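Local coordinates for coat protein (PDB 2BBD) that is the major coat protein that builds the capsid shell of an archaeal virus, probably through a double jelly-roll fold like that of bacterial and eukaryotic virus proteins, at residues A[203-206]-A[210-213]; A[285-290]-A[315-320]. One frame throughout, in Å; residues are numbered along the deposited sequence.

Interaction 1. Residues A[203-206]-A[210-213]; sequences AYLQ and IYKR
Tyr211 reaches from strand 210-219 to the turn after strand 200-204, where it meets Leu205 and Gln206 in different ways. The apolar part belongs to Leu205, whose CB points toward the tyrosine, as the CB of Tyr211 does toward the leucine. One methyl, Leu205 CD1, sits 4.0 Å from the Tyr211 ring centroid and 10° off its normal, a CH-pi contact over the middle of one face. Leu205 CB follows nearer the phenol end, 3.8 Å from Tyr211 CZ. Tyr309 of strand 303-313 adds an edge-to-face ring contact to the same tyrosine.

The polar part lies at the ring edge. Tyr211 OH donates to the backbone oxygen Gln206 O at 2.6 Å, and the hydroxyl lies in the carbonyl plane on a lone pair, with a C=O...O angle of 129°. Gln206 places CG between its backbone N and carbonyl carbon (chi1 59°), and this methylene comes within 3.4 Å of Tyr211 OH; beyond CG the chain runs on extended, away from the hydroxyl and roughly square to the tyrosine.

The tyrosine thus runs from the mixed sheet to the turn leaving the strand of the four-stranded sheet, within what is probably the second jelly roll. The methyl backs one face and the hydrogen bond fixes the position of the hydroxyl, which probably limits how far the ring can shift, while a backbone carbonyl of the turn gains a phenolic donor.

Interaction 2. Residues A[285-290]-A[315-320]; sequences LTHAPS and PYYDQL
Tyr317, on the first turn of helix 317-321, sets its ring against Thr286 of the loop after strand 270-284, with His287 passing obliquely alongside, ring planes at 71°. Its CB points toward the loop, and CG, anti to the backbone N (chi1 -175°), carries the ring up to Thr286. Tyr317 CG lies 3.8 Å from Thr286 CG2, a methyl nearly over the ring centroid in a CH-pi contact; the same methyl stands over the centre of the His287 ring and so fills the angle between the two. On one branch, Tyr317 CD1 and CE1 are 3.8 and 3.5 Å from Thr286 OG1. On the other, Tyr317 CD2 is 3.5 Å from His287 NE2, and Tyr317 CE2 is 3.5 Å from His287 CD2.

The receiving residues lie on a type I beta turn, Leu285 to Ala288, which here meets the helix's first turn. Tyr317 CZ is 3.9 Å from Thr286 OG1 and CB. Beyond it, Tyr317 OH bonds to Asp284 OD2, and the other oxygen of that carboxylate takes Thr286 OG1. Asp318 OD2, in plane at the tyrosine's edge, accepts His287 NE2 on its syn lone pair (2.9 Å, N-H...O 150°), somewhat out of the imidazole plane. On this exposed surface, the carboxylate would probably favour a protonated imidazole.

How the interactions relate
The two contacts follow in series along the chain, with centres about 14 Å apart, and both lie in the C-terminal part of the protein on the same side of its centre. Segment 210-213 runs in the eight-stranded mixed sheet between strands 303-313 and 270-284; the first of these leads into segment 315-320 and the second into segment 285-290. Interaction 1 is buried between this sheet and the four-stranded one, whereas interaction 2 lies at the surface beyond the strand ends. They meet directly: Leu285 CD1 packs 3.8 Å from Tyr211 CE2, and Thr286 OG1 lies 3.5 Å from Ile210 CG1. Loop 285-290 thus joins the intersheet packing to helix 317-321.

Interaction 1. Residues A[203-206]-A[210-213]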
loop_
_atom_site.group_PDB
_atom_site.type_symbol
_atom_site.label_atom_id
_atom_site.label_comp_id
_atom_site.label_asym_id
_atom_site.label_seq_id
_atom_site.Cartn_x
_atom_site.Cartn_y
_atom_site.Cartn_z
ATOM N N ALA A 203 4.857 -15.998 -7.123
ATOM C CA ALA A 203 3.631 -15.720 -7.870
ATOM C C ALA A 203 3.913 -15.101 -9.234
ATOM O O ALA A 203 5.039 -14.693 -9.524
ATOM C CB ALA A 203 2.727 -14.773 -7.062
ATOM N N TYR A 204 2.878 -15.041 -10.069
ATOM C CA TYR A 204 2.976 -14.423 -11.391
ATOM C C TYR A 204 2.313 -13.061 -11.279
ATOM O O TYR A 204 1.368 -12.892 -10.509
ATOM C CB TYR A 204 2.217 -15.238 -12.444
ATOM C CG TYR A 204 2.811 -16.595 -12.755
ATOM C CD1 TYR A 204 3.990 -16.716 -13.494
ATOM C CD2 TYR A 204 2.188 -17.759 -12.308
ATOM C CE1 TYR A 204 4.535 -17.974 -13.777
ATOM C CE2 TYR A 204 2.717 -19.010 -12.585
ATOM C CZ TYR A 204 3.889 -19.115 -13.316
ATOM O OH TYR A 204 4.413 -20.366 -13.558
ATOM N N LEU A 205 2.821 -12.083 -12.016
ATOM C CA LEU A 205 2.205 -10.761 -11.998
ATOM C C LEU A 205 1.073 -10.838 -13.013
ATOM O O LEU A 205 1.282 -11.278 -14.142
ATOM C CB LEU A 205 3.187 -9.675 -12.442
ATOM C CG LEU A 205 4.563 -9.573 -11.785
ATOM C CD1 LEU A 205 5.089 -8.165 -12.007
ATOM C CD2 LEU A 205 4.482 -9.887 -10.303
ATOM N N GLN A 206 -0.125 -10.430 -12.623
ATOM C CA GLN A 206 -1.236 -10.478 -13.560
ATOM C C GLN A 206 -1.145 -9.346 -14.559
ATOM O O GLN A 206 -0.684 -8.254 -14.241
ATOM C CB GLN A 206 -2.565 -10.396 -12.826
ATOM C CG GLN A 206 -2.721 -9.149 -11.998
ATOM C CD GLN A 206 -4.048 -9.117 -11.272
ATOM O OE1 GLN A 206 -5.101 -8.903 -11.881
ATOM N NE2 GLN A 206 -4.009 -9.345 -9.963
ATOM N N ILE A 210 -0.233 -1.593 -15.210
ATOM C CA ILE A 210 1.126 -1.115 -15.369
ATOM C C ILE A 210 1.739 -1.092 -13.969
ATOM O O ILE A 210 1.237 -0.399 -13.082
ATOM C CB ILE A 210 1.116 0.299 -15.991
ATOM C CG1 ILE A 210 0.429 0.240 -17.364
ATOM C CG2 ILE A 210 2.532 0.830 -16.133
ATOM C CD1 ILE A 210 0.061 1.584 -17.944
ATOM N N TYR A 211 2.810 -1.868 -13.776
ATOM C CA TYR A 211 3.494 -1.975 -12.482
ATOM C C TYR A 211 4.560 -0.913 -12.270
ATOM O O TYR A 211 5.500 -0.783 -13.056
ATOM C CB TYR A 211 4.127 -3.362 -12.343
ATOM C CG TYR A 211 3.116 -4.477 -12.226
ATOM C CD1 TYR A 211 2.819 -5.053 -10.991
ATOM C CD2 TYR A 211 2.428 -4.940 -13.351
ATOM C CE1 TYR A 211 1.863 -6.060 -10.878
ATOM C CE2 TYR A 211 1.471 -5.947 -13.245
ATOM C CZ TYR A 211 1.194 -6.496 -12.008
ATOM O OH TYR A 211 0.228 -7.471 -11.901
ATOM N N LYS A 212 4.412 -0.149 -11.198
ATOM C CA LYS A 212 5.379 0.889 -10.895
ATOM C C LYS A 212 6.381 0.349 -9.876
ATOM O O LYS A 212 7.587 0.366 -10.109
ATOM C CB LYS A 212 4.669 2.135 -10.356
ATOM C CG LYS A 212 5.612 3.262 -9.994
ATOM C CD LYS A 212 4.849 4.498 -9.526
ATOM C CE LYS A 212 5.803 5.583 -9.062
ATOM N NZ LYS A 212 5.090 6.720 -8.404
ATOM N N ARG A 213 5.890 -0.133 -8.741
ATOM C CA ARG A 213 6.790 -0.681 -7.740
ATOM C C ARG A 213 6.127 -1.772 -6.920
ATOM O O ARG A 213 4.899 -1.812 -6.778
ATOM C CB ARG A 213 7.320 0.423 -6.823
ATOM C CG ARG A 213 6.276 1.090 -5.966
ATOM C CD ARG A 213 6.878 2.273 -5.248
ATOM N NE ARG A 213 7.510 3.178 -6.202
ATOM C CZ ARG A 213 7.656 4.484 -6.010
ATOM N NH1 ARG A 213 7.212 5.048 -4.893
ATOM N NH2 ARG A 213 8.235 5.232 -6.942
#

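Interaction 2. Residues A[285-290]-A[315-320]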
loop_
_atom_site.group_PDB
_atom_site.type_symbol
_atom_site.label_atom_id
_atom_site.label_comp_id
_atom_site.label_asym_id
_atom_site.label_seq_id
_atom_site.Cartn_x
_atom_site.Cartn_y
_atom_site.Cartn_z
ATOM N N LEU A 285 2.091 -4.160 -18.416
ATOM C CA LEU A 285 1.552 -5.455 -18.787
ATOM C C LEU A 285 0.084 -5.356 -19.188
ATOM O O LEU A 285 -0.645 -6.348 -19.128
ATOM C CB LEU A 285 1.705 -6.434 -17.625
ATOM C CG LEU A 285 3.127 -6.675 -17.103
ATOM C CD1 LEU A 285 3.082 -7.824 -16.106
ATOM C CD2 LEU A 285 4.087 -7.014 -18.248
ATOM N N THR A 286 -0.342 -4.165 -19.606
ATOM C CA THR A 286 -1.735 -3.942 -19.995
ATOM C C THR A 286 -2.296 -5.006 -20.936
ATOM O O THR A 286 -3.404 -5.496 -20.730
ATOM C CB THR A 286 -1.922 -2.564 -20.656
ATOM O OG1 THR A 286 -1.450 -1.540 -19.772
ATOM C CG2 THR A 286 -3.396 -2.312 -20.955
ATOM N N HIS A 287 -1.542 -5.367 -21.967
ATOM C CA HIS A 287 -2.014 -6.375 -22.910
ATOM C C HIS A 287 -1.128 -7.620 -22.956
ATOM O O HIS A 287 -1.196 -8.410 -23.897
ATOM C CB HIS A 287 -2.134 -5.766 -24.312
ATOM C CG HIS A 287 -3.215 -4.733 -24.434
ATOM N ND1 HIS A 287 -4.545 -5.017 -24.206
ATOM C CD2 HIS A 287 -3.164 -3.422 -24.776
ATOM C CE1 HIS A 287 -5.266 -3.927 -24.402
ATOM N NE2 HIS A 287 -4.453 -2.945 -24.750
ATOM N N ALA A 288 -0.310 -7.797 -21.926
ATOM C CA ALA A 288 0.587 -8.942 -21.847
ATOM C C ALA A 288 -0.176 -10.232 -21.555
ATOM O O ALA A 288 -1.302 -10.197 -21.063
ATOM C CB ALA A 288 1.642 -8.700 -20.758
ATOM N N PRO A 289 0.425 -11.390 -21.877
ATOM C CA PRO A 289 -0.202 -12.693 -21.638
ATOM C C PRO A 289 -0.137 -12.981 -20.141
ATOM O O PRO A 289 0.684 -12.397 -19.432
ATOM C CB PRO A 289 0.684 -13.662 -22.429
ATOM C CG PRO A 289 1.353 -12.794 -23.452
ATOM C CD PRO A 289 1.652 -11.547 -22.675
ATOM N N SER A 290 -0.983 -13.880 -19.657
ATOM C CA SER A 290 -0.973 -14.208 -18.242
ATOM C C SER A 290 0.136 -15.222 -17.952
ATOM O O SER A 290 0.621 -15.897 -18.859
ATOM C CB SER A 290 -2.329 -14.780 -17.830
ATOM O OG SER A 290 -2.585 -15.999 -18.502
ATOM N N PRO A 315 -7.818 3.652 -18.268
ATOM C CA PRO A 315 -9.124 3.195 -18.751
ATOM C C PRO A 315 -9.312 3.332 -20.265
ATOM O O PRO A 315 -10.110 2.618 -20.859
ATOM C CB PRO A 315 -10.105 4.045 -17.941
ATOM C CG PRO A 315 -9.342 5.313 -17.714
ATOM C CD PRO A 315 -7.959 4.811 -17.369
ATOM N N TYR A 316 -8.556 4.232 -20.880
ATOM C CA TYR A 316 -8.635 4.464 -22.319
ATOM C C TYR A 316 -7.265 4.237 -22.957
ATOM O O TYR A 316 -6.877 4.939 -23.894
ATOM C CB TYR A 316 -9.104 5.898 -22.588
ATOM C CG TYR A 316 -10.402 6.227 -21.891
ATOM C CD1 TYR A 316 -10.451 7.188 -20.879
ATOM C CD2 TYR A 316 -11.572 5.536 -22.201
ATOM C CE1 TYR A 316 -11.637 7.448 -20.190
ATOM C CE2 TYR A 316 -12.759 5.788 -21.518
ATOM C CZ TYR A 316 -12.783 6.742 -20.515
ATOM O OH TYR A 316 -13.956 6.972 -19.832
ATOM N N TYR A 317 -6.542 3.255 -22.424
ATOM C CA TYR A 317 -5.205 2.890 -22.889
ATOM C C TYR A 317 -5.080 2.920 -24.415
ATOM O O TYR A 317 -4.280 3.669 -24.967
ATOM C CB TYR A 317 -4.865 1.485 -22.385
ATOM C CG TYR A 317 -3.455 1.039 -22.693
ATOM C CD1 TYR A 317 -2.389 1.423 -21.879
ATOM C CD2 TYR A 317 -3.184 0.229 -23.799
ATOM C CE1 TYR A 317 -1.091 1.008 -22.155
ATOM C CE2 TYR A 317 -1.886 -0.189 -24.083
ATOM C CZ TYR A 317 -0.848 0.205 -23.257
ATOM O OH TYR A 317 0.435 -0.205 -23.521
ATOM N N ASP A 318 -5.879 2.091 -25.078
ATOM C CA ASP A 318 -5.877 1.987 -26.534
ATOM C C ASP A 318 -5.986 3.336 -27.241
ATOM O O ASP A 318 -5.095 3.705 -28.008
ATOM C CB ASP A 318 -7.002 1.050 -26.981
ATOM C CG ASP A 318 -6.765 -0.379 -26.536
ATOM O OD1 ASP A 318 -7.720 -1.181 -26.533
ATOM O OD2 ASP A 318 -5.609 -0.703 -26.191
ATOM N N GLN A 319 -7.065 4.071 -26.987
ATOM C CA GLN A 319 -7.242 5.381 -27.602
ATOM C C GLN A 319 -5.966 6.217 -27.513
ATOM O O GLN A 319 -5.511 6.772 -28.516
ATOM C CB GLN A 319 -8.397 6.142 -26.937
ATOM C CG GLN A 319 -9.776 5.580 -27.235
ATOM C CD GLN A 319 -10.893 6.526 -26.819
ATOM O OE1 GLN A 319 -11.128 6.751 -25.631
ATOM N NE2 GLN A 319 -11.582 7.094 -27.802
ATOM N N LEU A 320 -5.386 6.301 -26.317
ATOM C CA LEU A 320 -4.165 7.078 -26.119
ATOM C C LEU A 320 -3.007 6.566 -26.965
ATOM O O LEU A 320 -2.109 7.328 -27.329
ATOM C CB LEU A 320 -3.754 7.058 -24.648
ATOM C CG LEU A 320 -4.610 7.879 -23.682
ATOM C CD1 LEU A 320 -4.227 7.535 -22.255
ATOM C CD2 LEU A 320 -4.414 9.365 -23.946
#